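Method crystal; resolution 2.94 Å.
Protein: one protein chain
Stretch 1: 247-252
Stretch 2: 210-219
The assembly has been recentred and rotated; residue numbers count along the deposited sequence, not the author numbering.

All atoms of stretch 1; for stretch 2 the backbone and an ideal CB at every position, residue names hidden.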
# COMPACT_ATOMS: atom_id res chain seq x y z
N ALA B 247 -34.03 -41.64 14.18
CA ALA B 247 -35.34 -41.07 14.53
C ALA B 247 -36.14 -41.96 15.49
O ALA B 247 -36.87 -41.45 16.35
CB ALA B 247 -36.15 -40.78 13.28
N TYR B 248 -36.02 -43.28 15.33
CA TYR B 248 -36.66 -44.23 16.24
C TYR B 248 -35.83 -44.40 17.50
O TYR B 248 -36.22 -43.96 18.58
CB TYR B 248 -36.84 -45.59 15.57
CG TYR B 248 -37.74 -45.60 14.37
CD1 TYR B 248 -39.11 -45.84 14.49
CD2 TYR B 248 -37.21 -45.42 13.09
CE1 TYR B 248 -39.94 -45.88 13.38
CE2 TYR B 248 -38.03 -45.44 11.97
CZ TYR B 248 -39.39 -45.68 12.12
OH TYR B 248 -40.19 -45.70 11.00
N ILE B 249 -34.67 -45.04 17.36
CA ILE B 249 -33.83 -45.37 18.51
C ILE B 249 -32.76 -44.30 18.68
O ILE B 249 -32.14 -43.92 17.70
CB ILE B 249 -33.14 -46.74 18.32
CG1 ILE B 249 -34.19 -47.86 18.28
CG2 ILE B 249 -32.07 -46.97 19.38
CD1 ILE B 249 -33.69 -49.19 17.73
N PRO B 250 -32.56 -43.82 19.93
CA PRO B 250 -31.56 -42.78 20.23
C PRO B 250 -30.10 -43.27 20.46
O PRO B 250 -29.23 -42.45 20.72
CB PRO B 250 -32.11 -42.13 21.51
CG PRO B 250 -32.90 -43.21 22.17
CD PRO B 250 -33.46 -44.08 21.07
N GLN B 251 -29.86 -44.57 20.36
CA GLN B 251 -28.49 -45.10 20.44
C GLN B 251 -27.92 -45.35 19.05
O GLN B 251 -26.75 -45.76 18.89
CB GLN B 251 -28.43 -46.40 21.25
CG GLN B 251 -28.80 -46.25 22.71
CD GLN B 251 -30.21 -46.72 22.97
OE1 GLN B 251 -31.18 -46.10 22.52
NE2 GLN B 251 -30.34 -47.83 23.68
N ILE B 252 -28.74 -45.12 18.04
CA ILE B 252 -28.23 -45.00 16.68
C ILE B 252 -28.04 -43.55 16.26
O ILE B 252 -28.94 -42.69 16.40
CB ILE B 252 -29.04 -45.80 15.63
CG1 ILE B 252 -30.54 -45.58 15.83
CG2 ILE B 252 -28.69 -47.28 15.70
CD1 ILE B 252 -31.32 -46.88 15.94
N UNK B 210 -28.87 -55.38 16.62
CA UNK B 210 -29.03 -55.63 18.06
C UNK B 210 -29.94 -54.64 18.76
O UNK B 210 -30.81 -55.02 19.57
CB UNK B 210 -27.66 -55.61 18.74
N UNK B 211 -29.73 -53.36 18.46
CA UNK B 211 -30.59 -52.28 18.94
C UNK B 211 -32.04 -52.48 18.50
O UNK B 211 -32.96 -52.42 19.32
CB UNK B 211 -30.07 -50.93 18.44
N UNK B 212 -32.24 -52.73 17.20
CA UNK B 212 -33.57 -53.08 16.65
C UNK B 212 -34.36 -54.03 17.57
O UNK B 212 -35.56 -53.83 17.78
CB UNK B 212 -33.41 -53.73 15.27
N UNK B 213 -33.68 -55.04 18.11
CA UNK B 213 -34.34 -56.04 18.96
C UNK B 213 -34.63 -55.52 20.37
O UNK B 213 -35.75 -55.68 20.87
CB UNK B 213 -33.47 -57.30 19.05
N UNK B 214 -33.64 -54.89 21.00
CA UNK B 214 -33.84 -54.34 22.35
C UNK B 214 -35.07 -53.42 22.36
O UNK B 214 -35.69 -53.22 23.39
CB UNK B 214 -32.60 -53.58 22.81
N UNK B 215 -35.45 -52.94 21.18
CA UNK B 215 -36.54 -51.98 21.00
C UNK B 215 -37.62 -52.55 20.12
O UNK B 215 -37.90 -52.00 19.05
CB UNK B 215 -36.02 -50.67 20.40
N UNK B 216 -38.27 -53.66 20.56
CA UNK B 216 -39.17 -54.39 19.65
C UNK B 216 -40.45 -53.61 19.30
O UNK B 216 -41.27 -54.08 18.48
CB UNK B 216 -39.55 -55.73 20.28
N UNK B 217 -40.61 -52.44 19.91
CA UNK B 217 -41.70 -51.52 19.58
C UNK B 217 -41.49 -50.89 18.19
O UNK B 217 -42.46 -50.61 17.48
CB UNK B 217 -41.81 -50.43 20.65
N UNK B 218 -40.22 -50.69 17.82
CA UNK B 218 -39.87 -50.14 16.49
C UNK B 218 -39.72 -51.23 15.43
O UNK B 218 -40.11 -51.04 14.28
CB UNK B 218 -38.57 -49.34 16.58
N UNK B 219 -39.15 -52.35 15.83
CA UNK B 219 -38.95 -53.48 14.94
C UNK B 219 -40.22 -53.82 14.14
O UNK B 219 -40.14 -54.29 12.99
CB UNK B 219 -38.50 -54.70 15.75

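Position 210 lies in a helix, with phi/psi of -70/-46, and stretch 1 has no atom within 5.5 Å of its ideal CB. Nothing visible selects a side chain, and most helix-tolerant residues would do. The residue is Gly 210, whose carbonyl O accepts the backbone hydrogen bond from N of position 214 at 3.2 Å.

Position 211 is also helical, but its CA-to-CB bond points toward stretch 1. The ideal CB is 4.1 Å from Ile 249 CD1 and 4.8 Å from Ile 252 CG2, while Gln 251 lies further along. A side chain with an aliphatic stem fits beside the two isoleucines; it could be leucine or methionine, or a long chain with a polar end, since Gln 251 offers an amide. The residue is Gln 211. Its CB packs against Ile 249 CD1 at 4.1 Å, and its NE2 comes within 3.5 Å of Gln 251 CB. That is a packing contact, and NE2 finds its hydrogen bond elsewhere in the structure.

At 212 the CA-to-CB bond points away, and the ideal CB is 5.2 Å from Ile 249 CD1. Stretch 1 asks little of the side chain here. The residue is Ile 212, and its closest contact is through the backbone, N lying 3.9 Å from Ile 249 CD1.

Position 213 points away as well, with nothing of stretch 1 nearby, so many residues would serve. It is Ala 213, a small residue well suited to a helix.

Position 214 turns its CB toward stretch 1 but stays beyond 5.5 Å. A small or polar residue would be reasonable near the end of the helix. Thr 214 is found, with chi1 in the p well.

At 215 the backbone leaves helical angles, with phi/psi of -120/62. CA-to-CB points toward stretch 1, and the ideal CB is 3.8 Å from Ile 249 CD1. A flat ring could lie along the isoleucine, and an aliphatic chain could also pack there; a ring with a donor could in addition reach the carbonyl O of Gln 211 one turn back. His 215 does both. Ile 249 CG1 sits over one ring face, 3.8 Å from the centroid and 22° off the normal, a CH-pi contact. Gln 251 NE2 approaches the ring edge, 3.6 Å from His 215 CE1. Meanwhile the hydrogen on His 215 ND1 is shared between Gln 211 O, 3.0 Å from ND1, and Thr 214 OG1, 2.6 Å from ND1.

Positions 216 and 217 are out of reach of stretch 1, so it sets no preference. They are Pro 216, its phi of -68° natural for its ring, and Glu 217, with an extended chain.

Position 218 points toward stretch 1, its ideal CB 4.1 Å from Tyr 248 CD1 and 4.9 Å from Ile 249 CG1. This apolar setting suits valine, isoleucine or leucine. Val 218 places CG1 3.7 Å from Tyr 248 CB and CG2 3.9 Å from Ile 249 CD1, so its two methyls meet different neighbours.

Position 219 points away, leaving the choice open; it is Ala 219.

Stretch 2 210-219: GQIATHPEVA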
# COMPACT_ATOMS: atom_id res chain seq x y z
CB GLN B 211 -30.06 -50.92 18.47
CG GLN B 211 -28.62 -50.62 18.89
CD GLN B 211 -28.47 -50.20 20.36
OE1 GLN B 211 -29.37 -50.38 21.18
NE2 GLN B 211 -27.30 -49.64 20.69
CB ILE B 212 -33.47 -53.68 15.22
CG1 ILE B 212 -33.62 -52.57 14.17
CG2 ILE B 212 -34.54 -54.74 14.98
CD1 ILE B 212 -32.93 -52.87 12.85
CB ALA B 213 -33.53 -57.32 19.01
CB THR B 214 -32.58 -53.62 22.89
OG1 THR B 214 -32.29 -52.48 22.09
CG2 THR B 214 -31.37 -54.56 22.88
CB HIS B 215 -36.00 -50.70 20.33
CG HIS B 215 -34.98 -49.95 21.15
ND1 HIS B 215 -33.74 -50.44 21.40
CD2 HIS B 215 -35.02 -48.68 21.74
CE1 HIS B 215 -33.05 -49.56 22.15
NE2 HIS B 215 -33.83 -48.48 22.35
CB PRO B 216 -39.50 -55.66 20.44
CG PRO B 216 -39.32 -55.29 21.87
CD PRO B 216 -38.40 -54.10 21.95
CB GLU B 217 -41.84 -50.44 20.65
CG GLU B 217 -43.10 -49.59 20.52
CD GLU B 217 -43.33 -48.63 21.69
OE1 GLU B 217 -42.40 -48.43 22.50
OE2 GLU B 217 -44.45 -48.09 21.79
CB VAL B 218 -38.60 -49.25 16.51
CG1 VAL B 218 -38.78 -48.07 17.45
CG2 VAL B 218 -37.36 -50.07 16.86
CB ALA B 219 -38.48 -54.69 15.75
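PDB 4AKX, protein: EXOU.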